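Local coordinates for DUF115 domain-containing protein (Magnetospirillum magneticum AMB-1, PDB 5MU5), which probably acts as a Maf-type glycosyltransferase that attaches sugars to flagellin and takes part in flagella formation, at residues D155-S160 against L180-E185; I147-P152 against V164-L169; P317-L322 against K520-V525. All coordinates share one frame; numbering follows the deposited sequence.

From the N terminus, strand 146-150 opens contact 2, helix 154-160 then opens contact 1, helix 166-171 closes contact 2, and strand 180-183 closes contact 1. The two loops therefore cross rather than nest, and the pair of contacts lays two successive helices against two neighbouring strands of the four-stranded parallel sheet in the N-terminal domain. Their centres are 7 Å apart, and backbone hydrogen bonds between Ile183 and both Ile149 and Glu151 join them. Contact 3 opens only later, after both have closed. It brings together strand 319-322 of the larger mixed sheet and helix 515-528, with its centre about 54 Å from that of contact 1.

Contact 1 of 3, residues D155-S160 against L180-E185; sequences DFLYHS and LNIIIE
Ile182 is the first residue along L180-E185 to meet Leu157 of the helix D155-S160. Its CG2 branch lies 4.3 Å from CD2 of Leu157, a loose apolar approach in which methyl faces methyl. Ile184, just past the strand, is the second to face the helix. It carries a folded chain, with chi2 at -60°, and its CD1 reaches the same Leu157 CD2 atom, also at 4.3 Å. One methyl of the leucine thus touches both isoleucines, while the backbones stay well apart: the nearest CA atoms, those of Leu157 and Ile184, are 9.0 Å from each other. With CG of Leu157 anti to the backbone N (chi1 177°), the side chain extends from the helix toward the strand. No hydrogen bond crosses the contact, which buries a modest 100 Å² in all. Around it, Met26 of helix 24-32 packs on both Leu157 and Ile184, and Trp166 of helix 166-171 packs on both Leu157 and Ile182. Strand 180-183 is hydrogen-bonded through its backbone to Ile149 of the adjoining strand and to Glu151 just past that strand's end, and helix 188-202 also packs against it. Helix 154-160 lies over strand 180-183, an outermost strand of the parallel sheet within this chain, with helices 24-32 and 166-171 packing beside it.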
ATOM      1  N   ASP A 155     -18.515 -20.019  18.431  1.00 42.09           N
ATOM      2  CA  ASP A 155     -19.792 -20.563  18.870  1.00 44.78           C
ATOM      3  C   ASP A 155     -20.963 -19.743  18.383  1.00 42.92           C
ATOM      4  O   ASP A 155     -21.988 -20.297  17.985  1.00 43.82           O
ATOM      5  CB  ASP A 155     -19.866 -20.692  20.395  1.00 48.69           C
ATOM      6  CG  ASP A 155     -19.069 -21.876  20.922  1.00 52.12           C
ATOM      7  OD1 ASP A 155     -18.219 -22.435  20.176  1.00 50.52           O
ATOM      8  OD2 ASP A 155     -19.321 -22.257  22.089  1.00 55.92           O
ATOM      9  N   PHE A 156     -20.818 -18.428  18.406  1.00 40.64           N
ATOM     10  CA  PHE A 156     -21.895 -17.554  17.966  1.00 40.90           C
ATOM     11  C   PHE A 156     -22.225 -17.763  16.490  1.00 40.37           C
ATOM     12  O   PHE A 156     -23.389 -17.802  16.113  1.00 39.61           O
ATOM     13  CB  PHE A 156     -21.575 -16.077  18.239  1.00 40.69           C
ATOM     14  CG  PHE A 156     -21.427 -15.732  19.710  1.00 43.35           C
ATOM     15  CD1 PHE A 156     -21.855 -16.606  20.715  1.00 44.21           C
ATOM     16  CD2 PHE A 156     -20.910 -14.489  20.090  1.00 43.33           C
ATOM     17  CE1 PHE A 156     -21.725 -16.262  22.052  1.00 46.48           C
ATOM     18  CE2 PHE A 156     -20.778 -14.147  21.432  1.00 44.03           C
ATOM     19  CZ  PHE A 156     -21.186 -15.032  22.410  1.00 45.13           C
ATOM     20  N   LEU A 157     -21.207 -17.899  15.659  1.00 39.26           N
ATOM     21  CA  LEU A 157     -21.453 -18.177  14.248  1.00 40.96           C
ATOM     22  C   LEU A 157     -22.165 -19.523  14.121  1.00 39.75           C
ATOM     23  O   LEU A 157     -23.136 -19.653  13.382  1.00 40.50           O
ATOM     24  CB  LEU A 157     -20.144 -18.208  13.454  1.00 39.26           C
ATOM     25  CG  LEU A 157     -20.321 -18.566  11.978  1.00 39.95           C
ATOM     26  CD1 LEU A 157     -21.099 -17.478  11.235  1.00 40.39           C
ATOM     27  CD2 LEU A 157     -18.963 -18.804  11.331  1.00 38.59           C
ATOM     28  N   TYR A 158     -21.675 -20.511  14.862  1.00 39.75           N
ATOM     29  CA  TYR A 158     -22.243 -21.846  14.834  1.00 41.92           C
ATOM     30  C   TYR A 158     -23.709 -21.834  15.230  1.00 42.17           C
ATOM     31  O   TYR A 158     -24.523 -22.405  14.535  1.00 43.41           O
ATOM     32  CB  TYR A 158     -21.446 -22.784  15.742  1.00 43.73           C
ATOM     33  CG  TYR A 158     -22.008 -24.176  15.807  1.00 44.42           C
ATOM     34  CD1 TYR A 158     -21.682 -25.120  14.841  1.00 44.43           C
ATOM     35  CD2 TYR A 158     -22.876 -24.553  16.830  1.00 47.31           C
ATOM     36  CE1 TYR A 158     -22.206 -26.392  14.893  1.00 46.13           C
ATOM     37  CE2 TYR A 158     -23.415 -25.826  16.883  1.00 46.46           C
ATOM     38  CZ  TYR A 158     -23.055 -26.746  15.915  1.00 47.94           C
ATOM     39  OH  TYR A 158     -23.558 -28.025  15.942  1.00 50.21           O
ATOM     40  N   HIS A 159     -24.048 -21.163  16.334  1.00 43.48           N
ATOM     41  CA  HIS A 159     -25.448 -21.055  16.769  1.00 42.30           C
ATOM     42  C   HIS A 159     -26.274 -20.202  15.836  1.00 40.73           C
ATOM     43  O   HIS A 159     -27.477 -20.395  15.772  1.00 39.78           O
ATOM     44  CB  HIS A 159     -25.565 -20.438  18.160  1.00 44.40           C
ATOM     45  CG  HIS A 159     -24.993 -21.278  19.241  1.00 46.82           C
ATOM     46  ND1 HIS A 159     -25.331 -22.601  19.402  1.00 52.11           N
ATOM     47  CD2 HIS A 159     -24.122 -20.986  20.237  1.00 49.43           C
ATOM     48  CE1 HIS A 159     -24.688 -23.096  20.446  1.00 52.19           C
ATOM     49  NE2 HIS A 159     -23.953 -22.134  20.975  1.00 51.40           N
ATOM     50  N   SER A 160     -25.641 -19.234  15.154  1.00 39.45           N
ATOM     51  CA  SER A 160     -26.336 -18.340  14.203  1.00 40.25           C
ATOM     52  C   SER A 160     -26.964 -19.110  13.029  1.00 43.18           C
ATOM     53  O   SER A 160     -27.832 -18.571  12.305  1.00 43.12           O
ATOM     54  CB  SER A 160     -25.400 -17.265  13.639  1.00 39.03           C
ATOM     55  OG  SER A 160     -24.598 -17.799  12.595  1.00 40.36           O
ATOM     56  N   LEU A 180     -18.141 -11.030   0.772  1.00 35.67           N
ATOM     57  CA  LEU A 180     -18.543 -11.434   2.114  1.00 36.32           C
ATOM     58  C   LEU A 180     -17.350 -12.038   2.799  1.00 38.11           C
ATOM     59  O   LEU A 180     -16.765 -12.995   2.303  1.00 40.08           O
ATOM     60  CB  LEU A 180     -19.650 -12.468   2.097  1.00 38.37           C
ATOM     61  CG  LEU A 180     -20.107 -12.972   3.465  1.00 41.16           C
ATOM     62  CD1 LEU A 180     -20.894 -11.923   4.204  1.00 42.05           C
ATOM     63  CD2 LEU A 180     -20.969 -14.218   3.289  1.00 45.90           C
ATOM     64  N   ASN A 181     -16.999 -11.477   3.941  1.00 36.38           N
ATOM     65  CA  ASN A 181     -15.871 -11.939   4.730  1.00 36.73           C
ATOM     66  C   ASN A 181     -16.346 -12.193   6.143  1.00 36.15           C
ATOM     67  O   ASN A 181     -17.082 -11.385   6.699  1.00 35.94           O
ATOM     68  CB  ASN A 181     -14.789 -10.861   4.762  1.00 36.75           C
ATOM     69  CG  ASN A 181     -14.178 -10.627   3.409  1.00 38.44           C
ATOM     70  OD1 ASN A 181     -13.355 -11.405   2.956  1.00 42.79           O
ATOM     71  ND2 ASN A 181     -14.596  -9.569   2.739  1.00 38.83           N
ATOM     72  N   ILE A 182     -15.967 -13.333   6.704  1.00 37.46           N
ATOM     73  CA  ILE A 182     -16.253 -13.628   8.095  1.00 36.79           C
ATOM     74  C   ILE A 182     -14.909 -13.818   8.749  1.00 35.95           C
ATOM     75  O   ILE A 182     -14.149 -14.668   8.355  1.00 38.13           O
ATOM     76  CB  ILE A 182     -17.117 -14.866   8.241  1.00 41.56           C
ATOM     77  CG1 ILE A 182     -18.472 -14.598   7.560  1.00 43.24           C
ATOM     78  CG2 ILE A 182     -17.293 -15.212   9.717  1.00 40.69           C
ATOM     79  CD1 ILE A 182     -19.387 -15.796   7.527  1.00 47.20           C
ATOM     80  N   ILE A 183     -14.625 -12.999   9.749  1.00 35.25           N
ATOM     81  CA  ILE A 183     -13.329 -12.959  10.372  1.00 36.04           C
ATOM     82  C   ILE A 183     -13.480 -13.485  11.776  1.00 36.00           C
ATOM     83  O   ILE A 183     -14.138 -12.875  12.597  1.00 38.12           O
ATOM     84  CB  ILE A 183     -12.841 -11.499  10.367  1.00 37.08           C
ATOM     85  CG1 ILE A 183     -12.633 -11.025   8.919  1.00 36.40           C
ATOM     86  CG2 ILE A 183     -11.580 -11.335  11.196  1.00 36.86           C
ATOM     87  CD1 ILE A 183     -12.650  -9.512   8.753  1.00 38.52           C
ATOM     88  N   ILE A 184     -12.891 -14.644  12.028  1.00 39.53           N
ATOM     89  CA  ILE A 184     -12.933 -15.293  13.326  1.00 39.74           C
ATOM     90  C   ILE A 184     -11.571 -15.103  13.975  1.00 42.54           C
ATOM     91  O   ILE A 184     -10.658 -15.902  13.768  1.00 42.71           O
ATOM     92  CB  ILE A 184     -13.219 -16.811  13.180  1.00 38.90           C
ATOM     93  CG1 ILE A 184     -14.423 -17.068  12.269  1.00 38.00           C
ATOM     94  CG2 ILE A 184     -13.462 -17.434  14.552  1.00 38.70           C
ATOM     95  CD1 ILE A 184     -15.712 -16.441  12.749  1.00 38.76           C
ATOM     96  N   GLU A 185     -11.428 -14.033  14.744  1.00 44.93           N
ATOM     97  CA  GLU A 185     -10.151 -13.701  15.371  1.00 45.00           C
ATOM     98  C   GLU A 185     -10.424 -13.100  16.730  1.00 42.64           C
ATOM     99  O   GLU A 185     -11.421 -12.408  16.913  1.00 40.81           O
ATOM    100  CB  GLU A 185      -9.360 -12.689  14.507  1.00 47.50           C
ATOM    101  CG  GLU A 185      -8.962 -13.185  13.117  1.00 52.25           C
ATOM    102  CD  GLU A 185      -7.988 -14.374  13.150  1.00 55.51           C
ATOM    103  OE1 GLU A 185      -7.243 -14.494  14.135  1.00 57.04           O
ATOM    104  OE2 GLU A 185      -7.973 -15.199  12.197  1.00 60.72           O
TER

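Contact 2 of 3, residues I147-P152 against V164-L169; sequences IHIVEP and VDWRPL
Ile147 and Leu169 meet methyl against methyl, their side chains crossing at about a right angle. CD1 of Ile147 comes to 3.6 Å from CD2 of Leu169, the closer of the two touches here. The isoleucine chain is fully extended beyond CB (chi2 175°), which carries CD1 well out from the strand toward the helix. Two residues on, Ile149 has the same shape but a different partner: it and Trp166 run at each other from opposite directions, and its CD1 arrives at the rim of the indole, near the ring plane, 4.0 Å from CH2. The indole is therefore met at its six-membered edge rather than over a face. One of its faces is instead lined from within its own segment by CG1 of Val164, which sits 3.8 Å above the plane and offset toward the rim. All four residues that touch are buried. Being two apart on strand 146-150, the isoleucines present the same side of the sheet, and helix 166-171 belongs to the beta-alpha-beta crossover that carries the chain from this strand to its parallel neighbour 180-183. The nitrogen edge of the indole is also engaged, for Trp166 NE1 hydrogen-bonds to Ser160 OG, earlier in the chain. Leu139 of helix 134-142 packs on both Ile147 and Leu169, and Leu129 on both Ile149 and Trp166.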
ATOM      1  N   ILE A 147     -19.782  -7.080   2.749  1.00 36.45           N
ATOM      2  CA  ILE A 147     -20.260  -7.352   4.099  1.00 35.64           C
ATOM      3  C   ILE A 147     -19.155  -8.086   4.813  1.00 36.75           C
ATOM      4  O   ILE A 147     -18.684  -9.140   4.370  1.00 36.70           O
ATOM      5  CB  ILE A 147     -21.537  -8.204   4.077  1.00 37.28           C
ATOM      6  CG1 ILE A 147     -22.627  -7.480   3.273  1.00 36.38           C
ATOM      7  CG2 ILE A 147     -22.010  -8.489   5.504  1.00 37.63           C
ATOM      8  CD1 ILE A 147     -23.886  -8.302   3.087  1.00 37.71           C
ATOM      9  N   HIS A 148     -18.746  -7.512   5.933  1.00 37.79           N
ATOM     10  CA  HIS A 148     -17.593  -7.980   6.671  1.00 36.45           C
ATOM     11  C   HIS A 148     -17.998  -8.157   8.122  1.00 36.03           C
ATOM     12  O   HIS A 148     -18.384  -7.214   8.818  1.00 34.78           O
ATOM     13  CB  HIS A 148     -16.484  -6.954   6.526  1.00 35.41           C
ATOM     14  CG  HIS A 148     -16.321  -6.470   5.126  1.00 35.55           C
ATOM     15  ND1 HIS A 148     -15.752  -7.246   4.144  1.00 37.79           N
ATOM     16  CD2 HIS A 148     -16.675  -5.309   4.528  1.00 35.02           C
ATOM     17  CE1 HIS A 148     -15.748  -6.583   3.003  1.00 35.76           C
ATOM     18  NE2 HIS A 148     -16.319  -5.411   3.209  1.00 33.97           N
ATOM     19  N   ILE A 149     -17.901  -9.383   8.581  1.00 35.96           N
ATOM     20  CA  ILE A 149     -18.364  -9.702   9.897  1.00 36.56           C
ATOM     21  C   ILE A 149     -17.193 -10.213  10.693  1.00 36.08           C
ATOM     22  O   ILE A 149     -16.507 -11.127  10.288  1.00 36.38           O
ATOM     23  CB  ILE A 149     -19.469 -10.757   9.816  1.00 38.29           C
ATOM     24  CG1 ILE A 149     -20.626 -10.208   8.968  1.00 38.79           C
ATOM     25  CG2 ILE A 149     -19.925 -11.147  11.215  1.00 38.96           C
ATOM     26  CD1 ILE A 149     -21.690 -11.227   8.615  1.00 41.28           C
ATOM     27  N   VAL A 150     -16.971  -9.591  11.837  1.00 37.06           N
ATOM     28  CA  VAL A 150     -15.937 -10.011  12.726  1.00 36.52           C
ATOM     29  C   VAL A 150     -16.658 -10.697  13.853  1.00 35.94           C
ATOM     30  O   VAL A 150     -17.565 -10.123  14.426  1.00 36.34           O
ATOM     31  CB  VAL A 150     -15.172  -8.804  13.276  1.00 36.82           C
ATOM     32  CG1 VAL A 150     -14.113  -9.248  14.268  1.00 37.72           C
ATOM     33  CG2 VAL A 150     -14.565  -8.025  12.131  1.00 37.46           C
ATOM     34  N   GLU A 151     -16.288 -11.937  14.151  1.00 37.04           N
ATOM     35  CA  GLU A 151     -16.908 -12.637  15.271  1.00 38.37           C
ATOM     36  C   GLU A 151     -15.845 -13.433  15.966  1.00 40.63           C
ATOM     37  O   GLU A 151     -15.445 -14.484  15.469  1.00 43.86           O
ATOM     38  CB  GLU A 151     -18.033 -13.532  14.801  1.00 41.02           C
ATOM     39  CG  GLU A 151     -18.670 -14.341  15.926  1.00 42.67           C
ATOM     40  CD  GLU A 151     -19.037 -13.485  17.128  1.00 41.12           C
ATOM     41  OE1 GLU A 151     -20.133 -12.889  17.141  1.00 40.64           O
ATOM     42  OE2 GLU A 151     -18.241 -13.441  18.079  1.00 40.42           O
ATOM     43  N   PRO A 152     -15.347 -12.918  17.106  1.00 42.13           N
ATOM     44  CA  PRO A 152     -14.289 -13.586  17.870  1.00 42.80           C
ATOM     45  C   PRO A 152     -14.672 -14.952  18.431  1.00 41.26           C
ATOM     46  O   PRO A 152     -13.807 -15.778  18.697  1.00 39.80           O
ATOM     47  CB  PRO A 152     -14.063 -12.634  19.044  1.00 44.15           C
ATOM     48  CG  PRO A 152     -14.513 -11.312  18.540  1.00 44.64           C
ATOM     49  CD  PRO A 152     -15.694 -11.613  17.693  1.00 41.84           C
ATOM     50  N   VAL A 164     -30.072 -17.017  11.524  1.00 46.67           N
ATOM     51  CA  VAL A 164     -29.874 -16.133  10.396  1.00 43.31           C
ATOM     52  C   VAL A 164     -30.209 -16.860   9.103  1.00 44.93           C
ATOM     53  O   VAL A 164     -29.990 -18.055   8.994  1.00 45.72           O
ATOM     54  CB  VAL A 164     -28.415 -15.699  10.343  1.00 42.22           C
ATOM     55  CG1 VAL A 164     -28.144 -14.832   9.129  1.00 42.72           C
ATOM     56  CG2 VAL A 164     -28.053 -14.967  11.619  1.00 44.33           C
ATOM     57  N   ASP A 165     -30.728 -16.131   8.122  1.00 45.13           N
ATOM     58  CA  ASP A 165     -30.917 -16.675   6.795  1.00 48.01           C
ATOM     59  C   ASP A 165     -29.617 -16.403   6.023  1.00 46.05           C
ATOM     60  O   ASP A 165     -29.470 -15.388   5.358  1.00 44.28           O
ATOM     61  CB  ASP A 165     -32.121 -16.029   6.101  1.00 50.66           C
ATOM     62  CG  ASP A 165     -32.563 -16.805   4.867  1.00 55.20           C
ATOM     63  OD1 ASP A 165     -31.786 -17.651   4.369  1.00 56.46           O
ATOM     64  OD2 ASP A 165     -33.693 -16.572   4.392  1.00 60.79           O
ATOM     65  N   TRP A 166     -28.675 -17.332   6.124  1.00 44.15           N
ATOM     66  CA  TRP A 166     -27.353 -17.157   5.552  1.00 40.31           C
ATOM     67  C   TRP A 166     -27.199 -17.280   4.037  1.00 39.62           C
ATOM     68  O   TRP A 166     -26.248 -16.738   3.466  1.00 39.25           O
ATOM     69  CB  TRP A 166     -26.412 -18.157   6.193  1.00 40.58           C
ATOM     70  CG  TRP A 166     -25.893 -17.746   7.499  1.00 40.22           C
ATOM     71  CD1 TRP A 166     -26.202 -18.279   8.715  1.00 39.65           C
ATOM     72  CD2 TRP A 166     -24.934 -16.725   7.733  1.00 38.73           C
ATOM     73  NE1 TRP A 166     -25.480 -17.656   9.692  1.00 40.94           N
ATOM     74  CE2 TRP A 166     -24.699 -16.685   9.122  1.00 39.75           C
ATOM     75  CE3 TRP A 166     -24.248 -15.831   6.902  1.00 38.99           C
ATOM     76  CZ2 TRP A 166     -23.794 -15.780   9.711  1.00 39.53           C
ATOM     77  CZ3 TRP A 166     -23.353 -14.923   7.477  1.00 38.15           C
ATOM     78  CH2 TRP A 166     -23.132 -14.905   8.872  1.00 38.20           C
ATOM     79  N   ARG A 167     -28.087 -18.011   3.389  1.00 41.68           N
ATOM     80  CA  ARG A 167     -27.943 -18.262   1.964  1.00 45.31           C
ATOM     81  C   ARG A 167     -27.907 -17.004   1.095  1.00 44.58           C
ATOM     82  O   ARG A 167     -27.046 -16.900   0.252  1.00 42.76           O
ATOM     83  CB  ARG A 167     -28.978 -19.274   1.427  1.00 47.41           C
ATOM     84  CG  ARG A 167     -28.853 -19.456  -0.089  1.00 50.80           C
ATOM     85  CD  ARG A 167     -29.537 -20.682  -0.651  1.00 53.90           C
ATOM     86  NE  ARG A 167     -28.759 -21.899  -0.443  1.00 60.43           N
ATOM     87  CZ  ARG A 167     -27.770 -22.323  -1.232  1.00 60.33           C
ATOM     88  NH1 ARG A 167     -27.381 -21.630  -2.294  1.00 60.63           N
ATOM     89  NH2 ARG A 167     -27.143 -23.449  -0.941  1.00 60.12           N
ATOM     90  N   PRO A 168     -28.845 -16.061   1.287  1.00 46.90           N
ATOM     91  CA  PRO A 168     -28.783 -14.850   0.474  1.00 45.84           C
ATOM     92  C   PRO A 168     -27.471 -14.081   0.689  1.00 46.95           C
ATOM     93  O   PRO A 168     -26.960 -13.491  -0.247  1.00 46.51           O
ATOM     94  CB  PRO A 168     -29.981 -14.041   0.966  1.00 48.16           C
ATOM     95  CG  PRO A 168     -30.928 -15.055   1.523  1.00 49.03           C
ATOM     96  CD  PRO A 168     -30.022 -16.056   2.179  1.00 48.81           C
ATOM     97  N   LEU A 169     -26.910 -14.128   1.893  1.00 45.06           N
ATOM     98  CA  LEU A 169     -25.611 -13.501   2.140  1.00 45.32           C
ATOM     99  C   LEU A 169     -24.491 -14.235   1.423  1.00 42.33           C
ATOM    100  O   LEU A 169     -23.720 -13.634   0.671  1.00 37.78           O
ATOM    101  CB  LEU A 169     -25.309 -13.467   3.634  1.00 48.78           C
ATOM    102  CG  LEU A 169     -26.211 -12.534   4.427  1.00 55.40           C
ATOM    103  CD1 LEU A 169     -25.972 -12.666   5.923  1.00 59.46           C
ATOM    104  CD2 LEU A 169     -25.936 -11.117   3.973  1.00 60.33           C
TER

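Contact 3 of 3, residues P317-L322 against K520-V525; sequences PDFQML and KDLAKV
Phe319 takes part in both apolar pairs, meeting Leu522 and Val525 of helix 515-528 with the outer end of its ring. Its CZ lies 3.7 Å from CG1 of Val525, the side chains arriving from opposite directions. Leu522 slides alongside the ring in the reverse sense and places its CD2 3.9 Å from Phe319 CE2. Both methyls come in obliquely to the aromatic plane. Leu522 and Val525 are three residues apart, so they stand on the same side of the helix and share this one ring. The valine branch that does the touching is anti to the backbone N (chi1 164°), while on the strand CG of Phe319 lies anti to the carbonyl carbon (chi1 -62°), which swings the ring out to the helix.

The other leucine methyl makes the contact with a polar group. Leu522 CD1 comes to 3.8 Å from OD1 of Asp318, and the two side chains cross at about a right angle; this is van der Waals contact with a carboxylate oxygen. The carboxylate has polar partners elsewhere: its OD2 accepts from the backbone N of Ile300 and forms a salt bridge with Lys518, one turn earlier on the same helix. Lys518 and Leu522, on one helix, thus both approach the Asp318 carboxylate.

Together the segments bury 147 Å². Val299 and Ile348 of the flanking strands pack on Phe319, and Leu404 of helix 393-404 packs on Val525. The arrangement is that of a layered alpha/beta domain, in which a helix is laid over a largely parallel sheet; here it covers the N-terminal end of strand 319-322, a strand that belongs to the MptE-like region of the protein.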
ATOM      1  N   PRO A 317      33.340   5.443  -2.145  1.00 43.10           N
ATOM      2  CA  PRO A 317      32.279   4.444  -2.175  1.00 42.23           C
ATOM      3  C   PRO A 317      32.544   3.378  -3.235  1.00 41.18           C
ATOM      4  O   PRO A 317      33.036   3.690  -4.308  1.00 43.13           O
ATOM      5  CB  PRO A 317      31.036   5.233  -2.595  1.00 41.47           C
ATOM      6  CG  PRO A 317      31.365   6.650  -2.405  1.00 42.25           C
ATOM      7  CD  PRO A 317      32.849   6.797  -2.426  1.00 43.28           C
ATOM      8  N   ASP A 318      32.214   2.134  -2.934  1.00 39.26           N
ATOM      9  CA  ASP A 318      32.275   1.065  -3.910  1.00 39.06           C
ATOM     10  C   ASP A 318      30.965   1.088  -4.676  1.00 40.13           C
ATOM     11  O   ASP A 318      30.929   0.923  -5.898  1.00 40.94           O
ATOM     12  CB  ASP A 318      32.495  -0.253  -3.198  1.00 40.27           C
ATOM     13  CG  ASP A 318      33.876  -0.315  -2.492  1.00 42.24           C
ATOM     14  OD1 ASP A 318      34.889  -0.416  -3.220  1.00 42.19           O
ATOM     15  OD2 ASP A 318      33.944  -0.285  -1.228  1.00 40.74           O
ATOM     16  N   PHE A 319      29.878   1.328  -3.949  1.00 40.70           N
ATOM     17  CA  PHE A 319      28.564   1.463  -4.560  1.00 39.05           C
ATOM     18  C   PHE A 319      27.903   2.731  -4.107  1.00 37.05           C
ATOM     19  O   PHE A 319      28.049   3.119  -2.951  1.00 36.25           O
ATOM     20  CB  PHE A 319      27.683   0.258  -4.249  1.00 38.88           C
ATOM     21  CG  PHE A 319      28.237  -1.021  -4.785  1.00 40.91           C
ATOM     22  CD1 PHE A 319      28.249  -1.255  -6.152  1.00 42.18           C
ATOM     23  CD2 PHE A 319      28.777  -1.976  -3.939  1.00 42.06           C
ATOM     24  CE1 PHE A 319      28.769  -2.428  -6.673  1.00 40.62           C
ATOM     25  CE2 PHE A 319      29.302  -3.148  -4.449  1.00 44.41           C
ATOM     26  CZ  PHE A 319      29.304  -3.367  -5.825  1.00 42.83           C
ATOM     27  N   GLN A 320      27.220   3.386  -5.040  1.00 35.66           N
ATOM     28  CA  GLN A 320      26.405   4.556  -4.752  1.00 36.97           C
ATOM     29  C   GLN A 320      24.948   4.170  -5.034  1.00 37.25           C
ATOM     30  O   GLN A 320      24.613   3.692  -6.126  1.00 33.48           O
ATOM     31  CB  GLN A 320      26.845   5.756  -5.606  1.00 39.45           C
ATOM     32  CG  GLN A 320      25.922   6.973  -5.545  1.00 41.06           C
ATOM     33  CD  GLN A 320      25.938   7.654  -4.187  1.00 44.54           C
ATOM     34  OE1 GLN A 320      26.976   7.725  -3.524  1.00 43.71           O
ATOM     35  NE2 GLN A 320      24.792   8.169  -3.772  1.00 44.86           N
ATOM     36  N   MET A 321      24.086   4.376  -4.039  1.00 37.02           N
ATOM     37  CA  MET A 321      22.688   3.969  -4.155  1.00 36.62           C
ATOM     38  C   MET A 321      21.798   5.155  -4.464  1.00 37.15           C
ATOM     39  O   MET A 321      22.004   6.270  -3.929  1.00 38.14           O
ATOM     40  CB  MET A 321      22.193   3.325  -2.876  1.00 37.17           C
ATOM     41  CG  MET A 321      23.081   2.243  -2.313  1.00 37.82           C
ATOM     42  SD  MET A 321      23.236   0.777  -3.326  1.00 38.88           S
ATOM     43  CE  MET A 321      21.492   0.389  -3.574  1.00 38.85           C
ATOM     44  N   LEU A 322      20.822   4.915  -5.337  1.00 35.04           N
ATOM     45  CA  LEU A 322      19.815   5.907  -5.639  1.00 35.70           C
ATOM     46  C   LEU A 322      18.465   5.215  -5.763  1.00 35.27           C
ATOM     47  O   LEU A 322      18.334   4.254  -6.529  1.00 34.83           O
ATOM     48  CB  LEU A 322      20.144   6.641  -6.924  1.00 36.00           C
ATOM     49  CG  LEU A 322      19.276   7.855  -7.215  1.00 39.40           C
ATOM     50  CD1 LEU A 322      19.441   8.930  -6.143  1.00 39.10           C
ATOM     51  CD2 LEU A 322      19.597   8.414  -8.602  1.00 40.96           C
ATOM     52  N   LYS A 520      38.164 -10.115  -3.824  1.00 43.69           N
ATOM     53  CA  LYS A 520      37.515 -11.374  -4.184  1.00 45.72           C
ATOM     54  C   LYS A 520      36.003 -11.174  -4.197  1.00 44.71           C
ATOM     55  O   LYS A 520      35.332 -11.448  -5.187  1.00 45.15           O
ATOM     56  CB  LYS A 520      37.902 -12.475  -3.197  1.00 46.77           C
ATOM     57  CG  LYS A 520      37.362 -13.850  -3.534  1.00 52.25           C
ATOM     58  CD  LYS A 520      37.808 -14.868  -2.495  1.00 57.75           C
ATOM     59  CE  LYS A 520      37.224 -16.260  -2.749  1.00 64.02           C
ATOM     60  NZ  LYS A 520      37.834 -16.980  -3.909  1.00 62.47           N
ATOM     61  N   ASP A 521      35.474 -10.666  -3.090  1.00 45.54           N
ATOM     62  CA  ASP A 521      34.043 -10.468  -2.958  1.00 43.52           C
ATOM     63  C   ASP A 521      33.466  -9.456  -3.951  1.00 39.62           C
ATOM     64  O   ASP A 521      32.381  -9.678  -4.451  1.00 41.67           O
ATOM     65  CB  ASP A 521      33.687 -10.160  -1.502  1.00 49.87           C
ATOM     66  CG  ASP A 521      33.914 -11.387  -0.563  1.00 55.17           C
ATOM     67  OD1 ASP A 521      34.194 -12.509  -1.072  1.00 54.16           O
ATOM     68  OD2 ASP A 521      33.813 -11.221   0.684  1.00 53.65           O
ATOM     69  N   LEU A 522      34.190  -8.396  -4.297  1.00 37.17           N
ATOM     70  CA  LEU A 522      33.729  -7.498  -5.373  1.00 38.31           C
ATOM     71  C   LEU A 522      33.725  -8.172  -6.741  1.00 38.15           C
ATOM     72  O   LEU A 522      32.855  -7.899  -7.575  1.00 37.92           O
ATOM     73  CB  LEU A 522      34.546  -6.197  -5.418  1.00 40.04           C
ATOM     74  CG  LEU A 522      34.235  -5.247  -4.245  1.00 39.71           C
ATOM     75  CD1 LEU A 522      35.148  -4.045  -4.292  1.00 41.64           C
ATOM     76  CD2 LEU A 522      32.791  -4.787  -4.272  1.00 41.45           C
ATOM     77  N   ALA A 523      34.686  -9.065  -6.979  1.00 38.01           N
ATOM     78  CA  ALA A 523      34.691  -9.840  -8.214  1.00 37.30           C
ATOM     79  C   ALA A 523      33.430 -10.726  -8.287  1.00 38.13           C
ATOM     80  O   ALA A 523      32.791 -10.815  -9.330  1.00 39.08           O
ATOM     81  CB  ALA A 523      35.962 -10.669  -8.305  1.00 36.64           C
ATOM     82  N   LYS A 524      33.050 -11.360  -7.180  1.00 39.14           N
ATOM     83  CA  LYS A 524      31.807 -12.169  -7.159  1.00 42.36           C
ATOM     84  C   LYS A 524      30.584 -11.320  -7.443  1.00 40.44           C
ATOM     85  O   LYS A 524      29.749 -11.646  -8.274  1.00 44.88           O
ATOM     86  CB  LYS A 524      31.627 -12.860  -5.808  1.00 45.68           C
ATOM     87  CG  LYS A 524      32.641 -13.957  -5.578  1.00 48.54           C
ATOM     88  CD  LYS A 524      32.446 -14.689  -4.270  1.00 51.51           C
ATOM     89  CE  LYS A 524      33.286 -15.950  -4.318  1.00 58.16           C
ATOM     90  NZ  LYS A 524      33.440 -16.559  -2.975  1.00 65.29           N
ATOM     91  N   VAL A 525      30.484 -10.204  -6.760  1.00 40.80           N
ATOM     92  CA  VAL A 525      29.385  -9.293  -6.986  1.00 40.76           C
ATOM     93  C   VAL A 525      29.314  -8.900  -8.461  1.00 42.09           C
ATOM     94  O   VAL A 525      28.284  -9.020  -9.105  1.00 42.85           O
ATOM     95  CB  VAL A 525      29.548  -8.039  -6.107  1.00 40.09           C
ATOM     96  CG1 VAL A 525      28.637  -6.914  -6.595  1.00 41.31           C
ATOM     97  CG2 VAL A 525      29.263  -8.390  -4.646  1.00 40.58           C
TER